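Local coordinates for protein alpha-glucosidase (PDB 6PNR) that probably hydrolyses alpha-linked sulfoquinovosides as a family 31 glycoside hydrolase, and is here bound to a sulfonated aza-sugar inhibitor, at residues V437-A442 / L453-D458; L486-I491 / F519-E524. All blocks are in the same frame, centred on the assembly; numbering follows the deposited sequence.

Interaction 1: residues V437-A442 / L453-D458; sequences VYFMRA and LLWAGD. With 9VH ([(3~{S},4~{R},5~{R})-4,5-bis(oxidanyl)piperidin-3-yl]methanesulfonic acid), chain C.
Arg441 lies against the indole of Trp455 just past strand 437-439 of the TIM barrel, where the loop 453-458 runs alongside the strand end, in roughly the same direction, and on into the inhibitor pocket. Arg441 CB sits over the six-membered ring, 3.6 Å from its centroid and close to the ring normal, a CH-pi contact; CG and CD continue along the same ring. CG stands between the backbone N and the carbonyl carbon (chi1 66°), and from there the chain runs extended beside the indole, with the guanidinium plane inclined 29° to it. Phe439 approaches the opposite face of Trp455 edge first, an offset edge-to-face pair with centroids 5.9 Å apart, so the indole is held between two neighbours of the strand end. Leu453, its CG anti to the backbone N, turns CD2 to within 3.9 Å of Phe439 CB and rests its CB on Val437 CG2, extending the apolar packing back down the strand. The backbones meet in a single bridge centred on Met440 and Leu454: Met440 N donates to Leu453 O at 3.0 Å, and Trp455 N donates to Met440 O at 2.9 Å. Gly457 N lies over the same indole face as Arg441 CB, and Gly457 CA packs against that CB. On its other side, strand 437-439 bonds to strand 386-389 through Trp387 and Ala389. Arg441 NE makes its salt bridge with Glu393, and Phe391 adds a cation-pi contact. In the pocket, NH1 of Arg441 comes 3.3 Å from the piperidine N1 of the inhibitor and forms a long salt bridge with Asp458, 3.4 Å from NH1 to OD2, the carboxylate twisted 66° from the guanidinium plane.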
ATOM      1  N   VAL A 437      25.915  30.749  -9.205  1.00 24.69           N
ATOM      2  CA  VAL A 437      25.098  29.951  -8.300  1.00 25.72           C
ATOM      3  C   VAL A 437      24.443  28.818  -9.074  1.00 26.47           C
ATOM      4  O   VAL A 437      23.903  29.031 -10.165  1.00 25.28           O
ATOM      5  CB  VAL A 437      24.045  30.817  -7.573  1.00 30.77           C
ATOM      6  CG1 VAL A 437      23.185  31.603  -8.561  1.00 28.42           C
ATOM      7  CG2 VAL A 437      23.193  29.951  -6.642  1.00 28.73           C
ATOM      8  N   TYR A 438      24.506  27.607  -8.520  1.00 25.78           N
ATOM      9  CA  TYR A 438      23.755  26.485  -9.059  1.00 25.46           C
ATOM     10  C   TYR A 438      22.706  26.084  -8.033  1.00 28.00           C
ATOM     11  O   TYR A 438      22.852  26.345  -6.835  1.00 25.73           O
ATOM     12  CB  TYR A 438      24.660  25.288  -9.423  1.00 23.64           C
ATOM     13  CG  TYR A 438      25.604  24.900  -8.307  1.00 26.48           C
ATOM     14  CD1 TYR A 438      26.834  25.527  -8.166  1.00 25.23           C
ATOM     15  CD2 TYR A 438      25.253  23.924  -7.382  1.00 25.54           C
ATOM     16  CE1 TYR A 438      27.698  25.194  -7.125  1.00 25.43           C
ATOM     17  CE2 TYR A 438      26.101  23.588  -6.328  1.00 26.41           C
ATOM     18  CZ  TYR A 438      27.325  24.226  -6.209  1.00 29.17           C
ATOM     19  OH  TYR A 438      28.171  23.903  -5.171  1.00 28.50           O
ATOM     20  N   PHE A 439      21.621  25.488  -8.495  1.00 22.95           N
ATOM     21  CA  PHE A 439      20.588  25.076  -7.553  1.00 21.54           C
ATOM     22  C   PHE A 439      20.251  23.613  -7.766  1.00 24.84           C
ATOM     23  O   PHE A 439      20.149  23.148  -8.904  1.00 27.23           O
ATOM     24  CB  PHE A 439      19.327  25.974  -7.639  1.00 23.10           C
ATOM     25  CG  PHE A 439      18.994  26.459  -9.032  1.00 26.12           C
ATOM     26  CD1 PHE A 439      19.660  27.543  -9.591  1.00 27.01           C
ATOM     27  CD2 PHE A 439      17.969  25.855  -9.762  1.00 27.30           C
ATOM     28  CE1 PHE A 439      19.331  27.998 -10.862  1.00 24.81           C
ATOM     29  CE2 PHE A 439      17.637  26.304 -11.039  1.00 22.27           C
ATOM     30  CZ  PHE A 439      18.306  27.360 -11.588  1.00 22.61           C
ATOM     31  N   MET A 440      20.110  22.888  -6.656  1.00 22.08           N
ATOM     32  CA  MET A 440      19.886  21.451  -6.660  1.00 23.45           C
ATOM     33  C   MET A 440      18.568  21.115  -5.974  1.00 23.66           C
ATOM     34  O   MET A 440      18.129  21.811  -5.053  1.00 24.24           O
ATOM     35  CB  MET A 440      21.034  20.727  -5.952  1.00 24.19           C
ATOM     36  CG  MET A 440      22.423  21.188  -6.399  1.00 25.45           C
ATOM     37  SD  MET A 440      23.718  20.199  -5.648  1.00 26.55           S
ATOM     38  CE  MET A 440      23.393  18.580  -6.348  1.00 27.63           C
ATOM     39  N   ARG A 441      17.934  20.037  -6.428  1.00 24.58           N
ATOM     40  CA  ARG A 441      16.755  19.519  -5.750  1.00 22.84           C
ATOM     41  C   ARG A 441      17.057  18.299  -4.883  1.00 26.62           C
ATOM     42  O   ARG A 441      16.346  18.061  -3.908  1.00 27.27           O
ATOM     43  CB  ARG A 441      15.669  19.150  -6.775  1.00 24.81           C
ATOM     44  CG  ARG A 441      16.039  17.981  -7.679  1.00 25.67           C
ATOM     45  CD  ARG A 441      14.914  17.604  -8.668  1.00 26.97           C
ATOM     46  NE  ARG A 441      15.134  16.276  -9.236  1.00 27.83           N
ATOM     47  CZ  ARG A 441      14.349  15.698 -10.149  1.00 31.80           C
ATOM     48  NH1 ARG A 441      13.269  16.324 -10.605  1.00 29.79           N
ATOM     49  NH2 ARG A 441      14.635  14.481 -10.592  1.00 32.42           N
ATOM     50  N   ALA A 442      18.089  17.522  -5.206  1.00 22.65           N
ATOM     51  CA  ALA A 442      18.476  16.378  -4.396  1.00 26.61           C
ATOM     52  C   ALA A 442      19.587  16.757  -3.420  1.00 25.52           C
ATOM     53  O   ALA A 442      20.325  17.726  -3.620  1.00 26.38           O
ATOM     54  CB  ALA A 442      18.935  15.213  -5.273  1.00 22.78           C
ATOM     55  N   LEU A 453      22.467  26.542  -3.400  1.00 26.23           N
ATOM     56  CA  LEU A 453      21.064  26.936  -3.341  1.00 23.48           C
ATOM     57  C   LEU A 453      20.181  25.720  -3.610  1.00 24.88           C
ATOM     58  O   LEU A 453      20.383  25.021  -4.607  1.00 23.69           O
ATOM     59  CB  LEU A 453      20.767  28.048  -4.360  1.00 23.45           C
ATOM     60  CG  LEU A 453      19.299  28.469  -4.563  1.00 25.38           C
ATOM     61  CD1 LEU A 453      18.725  29.136  -3.308  1.00 21.71           C
ATOM     62  CD2 LEU A 453      19.156  29.407  -5.746  1.00 25.94           C
ATOM     63  N   LEU A 454      19.219  25.449  -2.729  1.00 22.78           N
ATOM     64  CA  LEU A 454      18.224  24.411  -2.966  1.00 26.59           C
ATOM     65  C   LEU A 454      17.071  24.970  -3.790  1.00 24.70           C
ATOM     66  O   LEU A 454      16.835  26.179  -3.817  1.00 26.70           O
ATOM     67  CB  LEU A 454      17.657  23.871  -1.648  1.00 24.41           C
ATOM     68  CG  LEU A 454      18.304  22.718  -0.890  1.00 31.45           C
ATOM     69  CD1 LEU A 454      17.364  22.307   0.245  1.00 29.85           C
ATOM     70  CD2 LEU A 454      18.563  21.552  -1.810  1.00 29.13           C
ATOM     71  N   TRP A 455      16.344  24.073  -4.464  1.00 22.90           N
ATOM     72  CA  TRP A 455      14.970  24.375  -4.839  1.00 23.28           C
ATOM     73  C   TRP A 455      14.126  23.150  -4.513  1.00 25.09           C
ATOM     74  O   TRP A 455      14.637  22.031  -4.390  1.00 26.98           O
ATOM     75  CB  TRP A 455      14.831  24.848  -6.312  1.00 25.08           C
ATOM     76  CG  TRP A 455      14.351  23.858  -7.358  1.00 23.81           C
ATOM     77  CD1 TRP A 455      13.070  23.705  -7.825  1.00 21.74           C
ATOM     78  CD2 TRP A 455      15.164  22.951  -8.121  1.00 23.61           C
ATOM     79  NE1 TRP A 455      13.036  22.742  -8.803  1.00 24.99           N
ATOM     80  CE2 TRP A 455      14.305  22.260  -9.004  1.00 25.01           C
ATOM     81  CE3 TRP A 455      16.538  22.656  -8.141  1.00 26.22           C
ATOM     82  CZ2 TRP A 455      14.769  21.277  -9.887  1.00 24.08           C
ATOM     83  CZ3 TRP A 455      17.000  21.690  -9.014  1.00 23.64           C
ATOM     84  CH2 TRP A 455      16.113  21.003  -9.877  1.00 24.81           C
ATOM     85  N   ALA A 456      12.830  23.386  -4.307  1.00 24.67           N
ATOM     86  CA  ALA A 456      11.912  22.361  -3.816  1.00 24.55           C
ATOM     87  C   ALA A 456      11.607  21.268  -4.849  1.00 28.21           C
ATOM     88  O   ALA A 456      10.682  20.483  -4.604  1.00 24.89           O
ATOM     89  CB  ALA A 456      10.608  23.013  -3.335  1.00 24.39           C
ATOM     90  N   GLY A 457      12.305  21.154  -5.973  1.00 25.65           N
ATOM     91  CA  GLY A 457      12.027  20.057  -6.883  1.00 24.85           C
ATOM     92  C   GLY A 457      10.734  20.302  -7.640  1.00 27.41           C
ATOM     93  O   GLY A 457      10.235  21.432  -7.711  1.00 26.50           O
ATOM     94  N   ASP A 458      10.186  19.223  -8.202  1.00 22.51           N
ATOM     95  CA  ASP A 458       8.977  19.290  -9.018  1.00 26.22           C
ATOM     96  C   ASP A 458       7.732  19.270  -8.133  1.00 27.37           C
ATOM     97  O   ASP A 458       7.472  18.272  -7.455  1.00 30.24           O
ATOM     98  CB  ASP A 458       8.895  18.097  -9.971  1.00 28.91           C
ATOM     99  CG  ASP A 458      10.066  17.993 -10.934  1.00 27.89           C
ATOM    100  OD1 ASP A 458      10.907  18.916 -11.001  1.00 31.86           O
ATOM    101  OD2 ASP A 458      10.108  16.964 -11.653  1.00 27.30           O
TER
HETATM  102  O1  9VH C 701      12.820  17.153 -18.681  1.00 27.86           O
HETATM  103  S1  9VH C 701      14.187  17.050 -18.202  1.00 26.85           S
HETATM  104  O2  9VH C 701      14.333  15.893 -17.353  1.00 27.71           O
HETATM  105  O3  9VH C 701      15.130  17.121 -19.291  1.00 25.35           O
HETATM  106  C1  9VH C 701      14.424  18.495 -17.206  1.00 24.09           C
HETATM  107  C2  9VH C 701      13.557  18.547 -15.940  1.00 25.00           C
HETATM  108  C3  9VH C 701      14.137  17.567 -14.931  1.00 30.34           C
HETATM  109  N1  9VH C 701      13.655  17.657 -13.553  1.00 27.13           N
HETATM  110  C4  9VH C 701      13.710  19.023 -13.033  1.00 22.44           C
HETATM  111  C5  9VH C 701      12.938  19.961 -13.947  1.00 25.66           C
HETATM  112  O4  9VH C 701      13.011  21.276 -13.399  1.00 26.17           O
HETATM  113  C6  9VH C 701      13.545  19.953 -15.343  1.00 24.40           C
HETATM  114  O5  9VH C 701      12.834  20.841 -16.202  1.00 25.73           O
HETATM  115  O   HOH W   1      11.550  16.285 -13.511  1.00 34.34           O

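Interaction 2: residues L486-I491 / F519-E524; sequences LTHSDI and FMRTHE. With 9VH ([(3~{S},4~{R},5~{R})-4,5-bis(oxidanyl)piperidin-3-yl]methanesulfonic acid), chain C.
Asp490 OD1 is gripped end-on by Arg521, whose NH1 and NH2 each donate to this one oxygen at 2.8 Å. OD1 lies near the guanidinium plane, while the carboxylate itself stands about 80° to that plane. The guanidinium is reached by a bend at chi3 (52°), which also brings NE of Arg521 to His488 NE2 at 3.0 Å, within the imidazole plane. Since that nitrogen accepts, the ring proton probably sits on ND1, which bonds to Leu454 O. Phe519 directs its CD2 edge over the centre of the His488 ring, an edge-to-face pair with planes 70° apart, and the Trp455 and Trp271 rings make cation-pi contacts with Arg521. Asp490 OD1 also lies 3.4 Å from His523 CD2, at the edge of that imidazole. His523 NE2 faces the inhibitor hydroxyls, with O4 and O5 each 3.0 Å away; NE2 donates to O5. The backbones are linked by Ile491 N to Arg521 O at 3.0 Å, and one water bridges Ser489 O, Phe519 O and Arg521 N. Ile491 CD1 packs on Met520 CE. Met520 and Thr522 bond in turn to Ile243 of strand 242-245, as expected where a TIM barrel closes, and the short, weakly bonded parallel strands 490-491 and 521-522, joined by helix 504-514, form a beta-alpha-beta unit whose end carries the pocket histidine.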
ATOM      1  N   LEU A 486      19.086  28.275   2.220  1.00 24.06           N
ATOM      2  CA  LEU A 486      18.716  28.966   0.990  1.00 23.44           C
ATOM      3  C   LEU A 486      17.902  28.016   0.127  1.00 23.14           C
ATOM      4  O   LEU A 486      18.407  26.968  -0.273  1.00 21.57           O
ATOM      5  CB  LEU A 486      19.948  29.423   0.209  1.00 23.71           C
ATOM      6  CG  LEU A 486      21.000  30.223   0.979  1.00 25.45           C
ATOM      7  CD1 LEU A 486      22.137  30.589   0.036  1.00 29.75           C
ATOM      8  CD2 LEU A 486      20.366  31.442   1.559  1.00 22.40           C
ATOM      9  N   THR A 487      16.664  28.384  -0.178  1.00 21.99           N
ATOM     10  CA  THR A 487      15.869  27.557  -1.069  1.00 21.99           C
ATOM     11  C   THR A 487      14.877  28.427  -1.831  1.00 23.44           C
ATOM     12  O   THR A 487      14.718  29.620  -1.554  1.00 26.85           O
ATOM     13  CB  THR A 487      15.164  26.428  -0.300  1.00 25.65           C
ATOM     14  OG1 THR A 487      14.670  25.454  -1.236  1.00 27.93           O
ATOM     15  CG2 THR A 487      14.023  26.973   0.551  1.00 25.20           C
ATOM     16  N   HIS A 488      14.202  27.806  -2.797  1.00 22.54           N
ATOM     17  CA  HIS A 488      13.211  28.485  -3.622  1.00 22.61           C
ATOM     18  C   HIS A 488      12.381  27.423  -4.339  1.00 24.20           C
ATOM     19  O   HIS A 488      12.550  26.225  -4.109  1.00 23.78           O
ATOM     20  CB  HIS A 488      13.878  29.462  -4.599  1.00 21.98           C
ATOM     21  CG  HIS A 488      14.554  28.822  -5.777  1.00 22.40           C
ATOM     22  ND1 HIS A 488      15.758  28.156  -5.679  1.00 22.22           N
ATOM     23  CD2 HIS A 488      14.231  28.820  -7.096  1.00 22.32           C
ATOM     24  CE1 HIS A 488      16.141  27.758  -6.881  1.00 23.64           C
ATOM     25  NE2 HIS A 488      15.228  28.147  -7.758  1.00 25.52           N
ATOM     26  N   SER A 489      11.454  27.862  -5.187  1.00 24.36           N
ATOM     27  CA  SER A 489      10.635  26.912  -5.937  1.00 22.63           C
ATOM     28  C   SER A 489      10.380  27.434  -7.343  1.00 25.05           C
ATOM     29  O   SER A 489      10.580  28.623  -7.628  1.00 26.38           O
ATOM     30  CB  SER A 489       9.293  26.640  -5.227  1.00 24.14           C
ATOM     31  OG  SER A 489       8.588  27.860  -5.008  1.00 23.08           O
ATOM     32  N   ASP A 490       9.950  26.516  -8.227  1.00 22.23           N
ATOM     33  CA  ASP A 490       9.408  26.887  -9.540  1.00 21.17           C
ATOM     34  C   ASP A 490       8.144  27.719  -9.358  1.00 26.66           C
ATOM     35  O   ASP A 490       7.140  27.208  -8.851  1.00 26.49           O
ATOM     36  CB  ASP A 490       9.035  25.634 -10.355  1.00 24.57           C
ATOM     37  CG  ASP A 490      10.191  24.673 -10.578  1.00 25.50           C
ATOM     38  OD1 ASP A 490      11.318  25.133 -10.819  1.00 23.18           O
ATOM     39  OD2 ASP A 490       9.939  23.438 -10.556  1.00 24.84           O
ATOM     40  N   ILE A 491       8.159  28.971  -9.812  1.00 22.30           N
ATOM     41  CA  ILE A 491       6.968  29.807  -9.675  1.00 23.40           C
ATOM     42  C   ILE A 491       5.890  29.271 -10.615  1.00 24.83           C
ATOM     43  O   ILE A 491       6.018  29.363 -11.839  1.00 26.14           O
ATOM     44  CB  ILE A 491       7.265  31.279  -9.958  1.00 22.70           C
ATOM     45  CG1 ILE A 491       8.156  31.845  -8.840  1.00 23.54           C
ATOM     46  CG2 ILE A 491       5.949  32.054 -10.078  1.00 20.62           C
ATOM     47  CD1 ILE A 491       8.689  33.231  -9.126  1.00 22.07           C
ATOM     48  N   PHE A 519      15.167  33.992  -4.060  1.00 28.60           N
ATOM     49  CA  PHE A 519      15.496  33.753  -5.470  1.00 26.23           C
ATOM     50  C   PHE A 519      14.204  33.482  -6.242  1.00 27.66           C
ATOM     51  O   PHE A 519      13.561  32.455  -6.006  1.00 28.74           O
ATOM     52  CB  PHE A 519      16.459  32.566  -5.539  1.00 23.42           C
ATOM     53  CG  PHE A 519      17.125  32.331  -6.878  1.00 23.42           C
ATOM     54  CD1 PHE A 519      18.261  33.039  -7.253  1.00 25.27           C
ATOM     55  CD2 PHE A 519      16.679  31.304  -7.715  1.00 26.85           C
ATOM     56  CE1 PHE A 519      18.903  32.774  -8.464  1.00 24.23           C
ATOM     57  CE2 PHE A 519      17.310  31.038  -8.925  1.00 28.61           C
ATOM     58  CZ  PHE A 519      18.431  31.771  -9.295  1.00 26.62           C
ATOM     59  N   MET A 520      13.822  34.397  -7.145  1.00 24.59           N
ATOM     60  CA  MET A 520      12.583  34.305  -7.925  1.00 25.51           C
ATOM     61  C   MET A 520      12.862  33.718  -9.311  1.00 27.21           C
ATOM     62  O   MET A 520      13.530  34.359 -10.133  1.00 25.18           O
ATOM     63  CB  MET A 520      11.926  35.678  -8.092  1.00 26.70           C
ATOM     64  CG  MET A 520      11.297  36.256  -6.839  1.00 30.94           C
ATOM     65  SD  MET A 520      10.300  37.722  -7.184  1.00 28.20           S
ATOM     66  CE  MET A 520       8.758  36.990  -7.802  1.00 25.26           C
ATOM     67  N   ARG A 521      12.309  32.528  -9.589  1.00 24.72           N
ATOM     68  CA  ARG A 521      12.540  31.849 -10.861  1.00 25.18           C
ATOM     69  C   ARG A 521      11.256  31.203 -11.381  1.00 27.12           C
ATOM     70  O   ARG A 521      10.559  30.512 -10.632  1.00 25.01           O
ATOM     71  CB  ARG A 521      13.645  30.788 -10.716  1.00 24.87           C
ATOM     72  CG  ARG A 521      13.985  30.057 -12.016  1.00 22.10           C
ATOM     73  CD  ARG A 521      15.069  28.983 -11.780  1.00 23.08           C
ATOM     74  NE  ARG A 521      14.734  28.076 -10.672  1.00 22.12           N
ATOM     75  CZ  ARG A 521      13.818  27.116 -10.754  1.00 24.82           C
ATOM     76  NH1 ARG A 521      13.142  26.946 -11.886  1.00 24.61           N
ATOM     77  NH2 ARG A 521      13.574  26.321  -9.711  1.00 24.19           N
ATOM     78  N   THR A 522      10.946  31.423 -12.667  1.00 21.30           N
ATOM     79  CA  THR A 522       9.791  30.796 -13.297  1.00 20.32           C
ATOM     80  C   THR A 522      10.234  29.524 -14.022  1.00 28.02           C
ATOM     81  O   THR A 522      11.421  29.202 -14.116  1.00 25.81           O
ATOM     82  CB  THR A 522       9.078  31.756 -14.272  1.00 24.65           C
ATOM     83  OG1 THR A 522       9.902  31.984 -15.424  1.00 23.38           O
ATOM     84  CG2 THR A 522       8.736  33.085 -13.608  1.00 23.80           C
ATOM     85  N   HIS A 523       9.263  28.787 -14.553  1.00 25.65           N
ATOM     86  CA  HIS A 523       9.570  27.532 -15.231  1.00 24.54           C
ATOM     87  C   HIS A 523       8.430  27.245 -16.190  1.00 25.53           C
ATOM     88  O   HIS A 523       7.266  27.344 -15.798  1.00 23.81           O
ATOM     89  CB  HIS A 523       9.731  26.395 -14.202  1.00 26.58           C
ATOM     90  CG  HIS A 523      10.420  25.169 -14.721  1.00 27.51           C
ATOM     91  ND1 HIS A 523      10.330  24.754 -16.034  1.00 27.26           N
ATOM     92  CD2 HIS A 523      11.186  24.245 -14.086  1.00 22.69           C
ATOM     93  CE1 HIS A 523      11.026  23.640 -16.191  1.00 24.66           C
ATOM     94  NE2 HIS A 523      11.555  23.308 -15.024  1.00 23.24           N
ATOM     95  N   GLU A 524       8.754  26.905 -17.439  1.00 22.11           N
ATOM     96  CA  GLU A 524       7.677  26.572 -18.371  1.00 26.97           C
ATOM     97  C   GLU A 524       6.983  25.257 -18.006  1.00 25.52           C
ATOM     98  O   GLU A 524       5.832  25.044 -18.411  1.00 27.16           O
ATOM     99  CB  GLU A 524       8.210  26.535 -19.816  1.00 23.31           C
ATOM    100  CG  GLU A 524       8.489  27.930 -20.384  1.00 23.30           C
ATOM    101  CD  GLU A 524       8.904  27.933 -21.849  1.00 27.78           C
ATOM    102  OE1 GLU A 524       9.160  26.848 -22.398  1.00 27.81           O
ATOM    103  OE2 GLU A 524       8.968  29.036 -22.452  1.00 27.33           O
TER
HETATM  104  O1  9VH C 701      12.820  17.153 -18.681  1.00 27.86           O
HETATM  105  S1  9VH C 701      14.187  17.050 -18.202  1.00 26.85           S
HETATM  106  O2  9VH C 701      14.333  15.893 -17.353  1.00 27.71           O
HETATM  107  O3  9VH C 701      15.130  17.121 -19.291  1.00 25.35           O
HETATM  108  C1  9VH C 701      14.424  18.495 -17.206  1.00 24.09           C
HETATM  109  C2  9VH C 701      13.557  18.547 -15.940  1.00 25.00           C
HETATM  110  C3  9VH C 701      14.137  17.567 -14.931  1.00 30.34           C
HETATM  111  N1  9VH C 701      13.655  17.657 -13.553  1.00 27.13           N
HETATM  112  C4  9VH C 701      13.710  19.023 -13.033  1.00 22.44           C
HETATM  113  C5  9VH C 701      12.938  19.961 -13.947  1.00 25.66           C
HETATM  114  O4  9VH C 701      13.011  21.276 -13.399  1.00 26.17           O
HETATM  115  C6  9VH C 701      13.545  19.953 -15.343  1.00 24.40           C
HETATM  116  O5  9VH C 701      12.834  20.841 -16.202  1.00 25.73           O
HETATM  117  O   HOH W   2      11.340  31.343  -7.162  1.00 23.05           O
HETATM  118  O   HOH W   3       6.210  29.457 -14.703  1.00 27.33           O

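Both contacts are buried, their centres about 9 Å apart, and they occupy successive parts of one TIM barrel around the same inhibitor. Loop 453-458 joins them: Ala456 N lies 2.9 Å from His488 O, a probable hydrogen bond, and the Trp455 side chain packs against both His488 and Arg521. Interaction 1 ties a barrel strand to the loop that follows it, chiefly through aromatic and aliphatic packing, and meets the ligand at its ring nitrogen. Interaction 2 pairs two short strands through a buried arginine, aspartate and histidine network with water between the backbones, and meets the ligand at its two hydroxyls.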